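Local atomic coordinates of tumour necrosis factor receptor (PDB entry 3ON9), a protein that probably dampens host immune defence by binding tumour necrosis factor and various chemokines outside the cell, its chemokine-binding SECRET domain being the part described here. Residues A[72-77]-A[129-134]; A[40-45]-A[65-70]. All blocks are in the same frame, centred on the assembly; numbering follows the deposited sequence.

Both contacts belong to the SECRET domain, a beta-sandwich, and their centres lie about 16 Å apart. Interaction 2 comes first along the chain and lies about 6 Å from the centre of the molecule: it joins strand 38-45 of the mixed sheet to strand 62-69 of the five-stranded antiparallel sheet through the buried core between them. Strand 62-69 then runs out into the loop that opens interaction 1, so that 65-70 is followed almost at once by 72-77. At the surface, this loop meets the turn that follows strand 122-130 of the same antiparallel sheet. One contact is thus apolar packing between sheets, the other polar packing among loops at the sandwich's margin.

Interaction 1 of 2, residues A[72-77]-A[129-134]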
loop_
_atom_site.group_PDB
_atom_site.type_symbol
_atom_site.label_atom_id
_atom_site.label_comp_id
_atom_site.label_asym_id
_atom_site.label_seq_id
_atom_site.Cartn_x
_atom_site.Cartn_y
_atom_site.Cartn_z
ATOM N N LYS A 72 14.359 11.101 0.276
ATOM C CA LYS A 72 15.546 11.886 -0.081
ATOM C C LYS A 72 16.187 11.542 -1.430
ATOM O O LYS A 72 17.019 12.300 -1.931
ATOM C CB LYS A 72 16.598 11.814 1.034
ATOM C CG LYS A 72 16.085 12.258 2.399
ATOM C CD LYS A 72 15.449 13.640 2.340
ATOM C CE LYS A 72 14.589 13.916 3.574
ATOM N NZ LYS A 72 13.610 15.026 3.352
ATOM N N VAL A 73 15.807 10.415 -2.023
ATOM C CA VAL A 73 16.407 9.998 -3.291
ATOM C C VAL A 73 15.363 9.950 -4.397
ATOM O O VAL A 73 14.310 9.342 -4.227
ATOM C CB VAL A 73 17.047 8.596 -3.182
ATOM C CG1 VAL A 73 17.766 8.246 -4.481
ATOM C CG2 VAL A 73 17.999 8.531 -1.975
ATOM N N HIS A 74 15.646 10.602 -5.526
ATOM C CA HIS A 74 14.714 10.614 -6.647
ATOM C C HIS A 74 14.810 9.355 -7.495
ATOM O O HIS A 74 15.900 8.777 -7.657
ATOM C CB HIS A 74 14.929 11.846 -7.537
ATOM C CG HIS A 74 14.547 13.138 -6.888
ATOM N ND1 HIS A 74 13.316 13.729 -7.073
ATOM C CD2 HIS A 74 15.236 13.950 -6.051
ATOM C CE1 HIS A 74 13.258 14.847 -6.369
ATOM N NE2 HIS A 74 14.412 15.005 -5.745
ATOM N N GLN A 75 13.672 8.948 -8.053
ATOM C CA GLN A 75 13.613 7.818 -8.973
ATOM C C GLN A 75 14.564 8.003 -10.165
ATOM O O GLN A 75 14.601 9.067 -10.804
ATOM C CB GLN A 75 12.173 7.632 -9.477
ATOM C CG GLN A 75 12.003 6.544 -10.539
ATOM C CD GLN A 75 12.262 5.136 -10.009
ATOM O OE1 GLN A 75 11.979 4.826 -8.847
ATOM N NE2 GLN A 75 12.789 4.275 -10.871
ATOM N N ASP A 76 15.319 6.951 -10.457
ATOM C CA ASP A 76 16.183 6.876 -11.635
ATOM C C ASP A 76 15.299 6.862 -12.877
ATOM O O ASP A 76 14.508 5.950 -13.055
ATOM C CB ASP A 76 16.992 5.572 -11.540
ATOM C CG ASP A 76 18.079 5.468 -12.587
ATOM O OD1 ASP A 76 18.009 6.205 -13.590
ATOM O OD2 ASP A 76 18.995 4.634 -12.399
ATOM N N LEU A 77 15.411 7.865 -13.742
ATOM C CA LEU A 77 14.519 7.899 -14.897
ATOM C C LEU A 77 14.863 6.833 -15.937
ATOM O O LEU A 77 14.121 6.637 -16.897
ATOM C CB LEU A 77 14.447 9.298 -15.519
ATOM C CG LEU A 77 13.714 10.314 -14.635
ATOM C CD1 LEU A 77 13.788 11.719 -15.214
ATOM C CD2 LEU A 77 12.259 9.892 -14.415
ATOM N N TYR A 129 2.795 8.411 -5.656
ATOM C CA TYR A 129 4.141 8.825 -5.994
ATOM C C TYR A 129 4.209 10.340 -5.942
ATOM O O TYR A 129 3.386 11.034 -6.566
ATOM C CB TYR A 129 4.481 8.368 -7.404
ATOM C CG TYR A 129 4.261 6.905 -7.693
ATOM C CD1 TYR A 129 5.321 6.012 -7.657
ATOM C CD2 TYR A 129 2.993 6.411 -8.024
ATOM C CE1 TYR A 129 5.137 4.681 -7.942
ATOM C CE2 TYR A 129 2.803 5.069 -8.313
ATOM C CZ TYR A 129 3.886 4.211 -8.274
ATOM O OH TYR A 129 3.731 2.880 -8.573
ATOM N N ALA A 130 5.181 10.863 -5.204
ATOM C CA ALA A 130 5.342 12.303 -5.081
ATOM C C ALA A 130 6.781 12.755 -5.243
ATOM O O ALA A 130 7.698 12.136 -4.709
ATOM C CB ALA A 130 4.803 12.785 -3.733
ATOM N N ASN A 131 6.968 13.841 -5.990
ATOM C CA ASN A 131 8.206 14.598 -5.950
ATOM C C ASN A 131 8.019 15.667 -4.892
ATOM O O ASN A 131 7.249 16.600 -5.099
ATOM C CB ASN A 131 8.455 15.255 -7.308
ATOM C CG ASN A 131 9.750 16.039 -7.341
ATOM O OD1 ASN A 131 10.418 16.196 -6.320
ATOM N ND2 ASN A 131 10.112 16.536 -8.522
ATOM N N THR A 132 8.686 15.528 -3.750
ATOM C CA THR A 132 8.521 16.489 -2.666
ATOM C C THR A 132 8.945 17.904 -3.048
ATOM O O THR A 132 8.596 18.855 -2.360
ATOM C CB THR A 132 9.233 16.057 -1.372
ATOM O OG1 THR A 132 10.653 16.055 -1.570
ATOM C CG2 THR A 132 8.768 14.662 -0.943
ATOM N N ASP A 133 9.672 18.034 -4.159
ATOM C CA ASP A 133 10.028 19.344 -4.706
ATOM C C ASP A 133 8.855 20.006 -5.422
ATOM O O ASP A 133 8.884 21.214 -5.685
ATOM C CB ASP A 133 11.183 19.228 -5.703
ATOM C CG ASP A 133 12.507 18.888 -5.046
ATOM O OD1 ASP A 133 12.653 19.086 -3.820
ATOM O OD2 ASP A 133 13.415 18.426 -5.772
ATOM N N ALA A 134 7.833 19.219 -5.758
ATOM C CA ALA A 134 6.704 19.706 -6.554
ATOM C C ALA A 134 5.466 19.980 -5.701
ATOM O O ALA A 134 5.353 19.484 -4.583
ATOM C CB ALA A 134 6.375 18.715 -7.661
HETATM O O HOH W 1 12.172 15.219 0.642
HETATM O O HOH W 2 14.625 16.945 -3.564
#
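H74 turns the CE1 edge of its imidazole to N131, and D133 OD2 approaches the same ring obliquely; both partners belong to the turn that follows strand 122-130 in this beta-sandwich. N131 is met through carbon: H74 CE1 lies 3.1 Å from N131 OD1, near the plane of the ring, while the amide of N131 stands almost perpendicular to it, at 85°. The carboxylate of D133 is inclined to the ring by 43°. A histidine suits the place because its ring C-H, probably somewhat polarised, can sit against an oxygen while its two nitrogens work in other directions. ND1 bonds S5 O, which helps to fix the ring's rotation; NE2 holds a water in the ring plane at 2.9 Å from its oxygen. That water donates a weak bond to D133 OD2, bridging imidazole and carboxylate. With CG anti to the backbone N (chi1 -179°), N131 puts OD1 where the backbone N two residues on can bond it, an Asx turn, within a type I beta turn that A134 N closes on N131 O. A second water links K72 NZ and T132 OG1. In the Asx turn, D133 N reaches N131 OD1 at 2.9 Å from well above the carbonyl plane.

Interaction 2 of 2, residues A[40-45]-A[65-70]; sequences ITLTHE and SGFFTN
S65 OG is hydrogen-bonded to I13 O of the neighbouring strand 8-16 and met from the facing strand by I40 CD1 at 3.4 Å, so this buried oxygen has a polar partner even though the atom across from it is a methyl. The long CG1-CD1 arm of isoleucine is what reaches the serine; its other branch, CG2, goes to the phenylalanine. Further along the same strand T69 OG1 donates to N70 O at 2.8 Å and accepts from the backbone N of I9, a threonine hydroxyl serving both the end of its own strand and the neighbouring strand 8-16. Here the two layers of the beta-sandwich face each other, strand 40-45 from the mixed sheet and 65-69 from the antiparallel one, their axes 9.2 Å apart at closest approach and inclined by only 20°. F67 reaches from strand 65-69 into the core between the sheets. Its ring receives I40 CG2 at the edge, near the ring plane, 3.8 Å from CE2, whereas L42 lies over one face. There L42 CD2 makes a CH-pi contact, 4.0 Å from the ring centroid and 28° off the normal. L42 carries CG anti to its own backbone nitrogen (chi1 166°), which lays the side chain over the face, from CB above the ring centre to CD2 closest to CG, the two side chains running in opposite directions. A branched leucine can cover a flat face with a methyl, and a phenylalanine is broad enough to meet both aliphatic residues at once. Beyond this trio, F51 of strand 51-59 touches both L42 and F67, and I13 touches both I40 and F67.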
loop_
_atom_site.group_PDB
_atom_site.type_symbol
_atom_site.label_atom_id
_atom_site.label_comp_id
_atom_site.label_asym_id
_atom_site.label_seq_id
_atom_site.Cartn_x
_atom_site.Cartn_y
_atom_site.Cartn_z
ATOM N N ILE A 40 -0.330 -8.743 3.698
ATOM C CA ILE A 40 -0.145 -7.767 2.630
ATOM C C ILE A 40 1.313 -7.841 2.189
ATOM O O ILE A 40 2.221 -7.648 3.002
ATOM C CB ILE A 40 -0.463 -6.344 3.092
ATOM C CG1 ILE A 40 -1.873 -6.277 3.695
ATOM C CG2 ILE A 40 -0.311 -5.366 1.919
ATOM C CD1 ILE A 40 -2.160 -4.978 4.435
ATOM N N THR A 41 1.520 -8.122 0.904
ATOM C CA THR A 41 2.857 -8.302 0.332
ATOM C C THR A 41 3.119 -7.258 -0.749
ATOM O O THR A 41 2.367 -7.133 -1.723
ATOM C CB THR A 41 3.030 -9.718 -0.264
ATOM O OG1 THR A 41 2.778 -10.695 0.752
ATOM C CG2 THR A 41 4.442 -9.916 -0.832
ATOM N N LEU A 42 4.190 -6.496 -0.549
ATOM C CA LEU A 42 4.585 -5.428 -1.449
ATOM C C LEU A 42 5.941 -5.687 -2.106
ATOM O O LEU A 42 6.935 -5.913 -1.420
ATOM C CB LEU A 42 4.678 -4.119 -0.664
ATOM C CG LEU A 42 5.404 -2.963 -1.357
ATOM C CD1 LEU A 42 4.597 -2.388 -2.516
ATOM C CD2 LEU A 42 5.719 -1.895 -0.329
ATOM N N THR A 43 5.989 -5.627 -3.427
ATOM C CA THR A 43 7.281 -5.554 -4.120
ATOM C C THR A 43 7.439 -4.214 -4.845
ATOM O O THR A 43 6.476 -3.476 -5.060
ATOM C CB THR A 43 7.534 -6.733 -5.082
ATOM O OG1 THR A 43 6.597 -6.698 -6.158
ATOM C CG2 THR A 43 7.421 -8.072 -4.351
ATOM N N HIS A 44 8.671 -3.904 -5.213
ATOM C CA HIS A 44 9.006 -2.566 -5.672
ATOM C C HIS A 44 10.227 -2.610 -6.571
ATOM O O HIS A 44 11.132 -1.779 -6.446
ATOM C CB HIS A 44 9.276 -1.686 -4.458
ATOM C CG HIS A 44 10.236 -2.299 -3.489
ATOM N ND1 HIS A 44 9.836 -3.032 -2.391
ATOM C CD2 HIS A 44 11.590 -2.323 -3.489
ATOM C CE1 HIS A 44 10.905 -3.468 -1.745
ATOM N NE2 HIS A 44 11.982 -3.048 -2.387
ATOM N N GLU A 45 10.249 -3.576 -7.485
ATOM C CA GLU A 45 11.399 -3.759 -8.372
ATOM C C GLU A 45 11.650 -2.529 -9.239
ATOM O O GLU A 45 10.727 -1.986 -9.842
ATOM C CB GLU A 45 11.231 -5.001 -9.255
ATOM C CG GLU A 45 12.425 -5.242 -10.184
ATOM C CD GLU A 45 12.373 -6.579 -10.899
ATOM O OE1 GLU A 45 11.382 -7.308 -10.723
ATOM O OE2 GLU A 45 13.326 -6.906 -11.636
ATOM N N SER A 65 -3.431 0.651 7.119
ATOM C CA SER A 65 -2.106 0.052 7.074
ATOM C C SER A 65 -1.345 0.640 5.900
ATOM O O SER A 65 -1.930 1.284 5.042
ATOM C CB SER A 65 -2.209 -1.477 6.952
ATOM O OG SER A 65 -2.697 -1.881 5.678
ATOM N N GLY A 66 -0.029 0.445 5.860
ATOM C CA GLY A 66 0.698 0.958 4.717
ATOM C C GLY A 66 2.190 0.763 4.814
ATOM O O GLY A 66 2.697 0.291 5.835
ATOM N N PHE A 67 2.875 1.110 3.725
ATOM C CA PHE A 67 4.338 1.114 3.658
ATOM C C PHE A 67 4.754 2.454 3.055
ATOM O O PHE A 67 4.040 2.999 2.221
ATOM C CB PHE A 67 4.863 0.021 2.727
ATOM C CG PHE A 67 4.311 -1.359 2.978
ATOM C CD1 PHE A 67 5.092 -2.320 3.613
ATOM C CD2 PHE A 67 3.045 -1.715 2.521
ATOM C CE1 PHE A 67 4.613 -3.599 3.826
ATOM C CE2 PHE A 67 2.551 -2.988 2.720
ATOM C CZ PHE A 67 3.338 -3.938 3.382
ATOM N N PHE A 68 5.911 2.982 3.441
ATOM C CA PHE A 68 6.378 4.214 2.819
ATOM C C PHE A 68 7.890 4.269 2.739
ATOM O O PHE A 68 8.592 3.560 3.460
ATOM C CB PHE A 68 5.842 5.441 3.564
ATOM C CG PHE A 68 6.270 5.501 4.998
ATOM C CD1 PHE A 68 7.407 6.206 5.368
ATOM C CD2 PHE A 68 5.547 4.841 5.971
ATOM C CE1 PHE A 68 7.809 6.256 6.702
ATOM C CE2 PHE A 68 5.934 4.886 7.300
ATOM C CZ PHE A 68 7.075 5.593 7.665
ATOM N N THR A 69 8.383 5.116 1.847
ATOM C CA THR A 69 9.807 5.202 1.584
ATOM C C THR A 69 10.455 6.390 2.254
ATOM O O THR A 69 9.803 7.339 2.672
ATOM C CB THR A 69 10.085 5.385 0.075
ATOM O OG1 THR A 69 9.613 6.679 -0.344
ATOM C CG2 THR A 69 9.400 4.318 -0.731
ATOM N N ASN A 70 11.772 6.321 2.321
ATOM C CA ASN A 70 12.594 7.495 2.493
ATOM C C ASN A 70 12.261 8.468 1.365
ATOM O O ASN A 70 11.952 8.044 0.255
ATOM C CB ASN A 70 14.056 7.067 2.409
ATOM C CG ASN A 70 15.009 8.243 2.365
ATOM O OD1 ASN A 70 14.888 9.183 3.152
ATOM N ND2 ASN A 70 15.968 8.195 1.450
#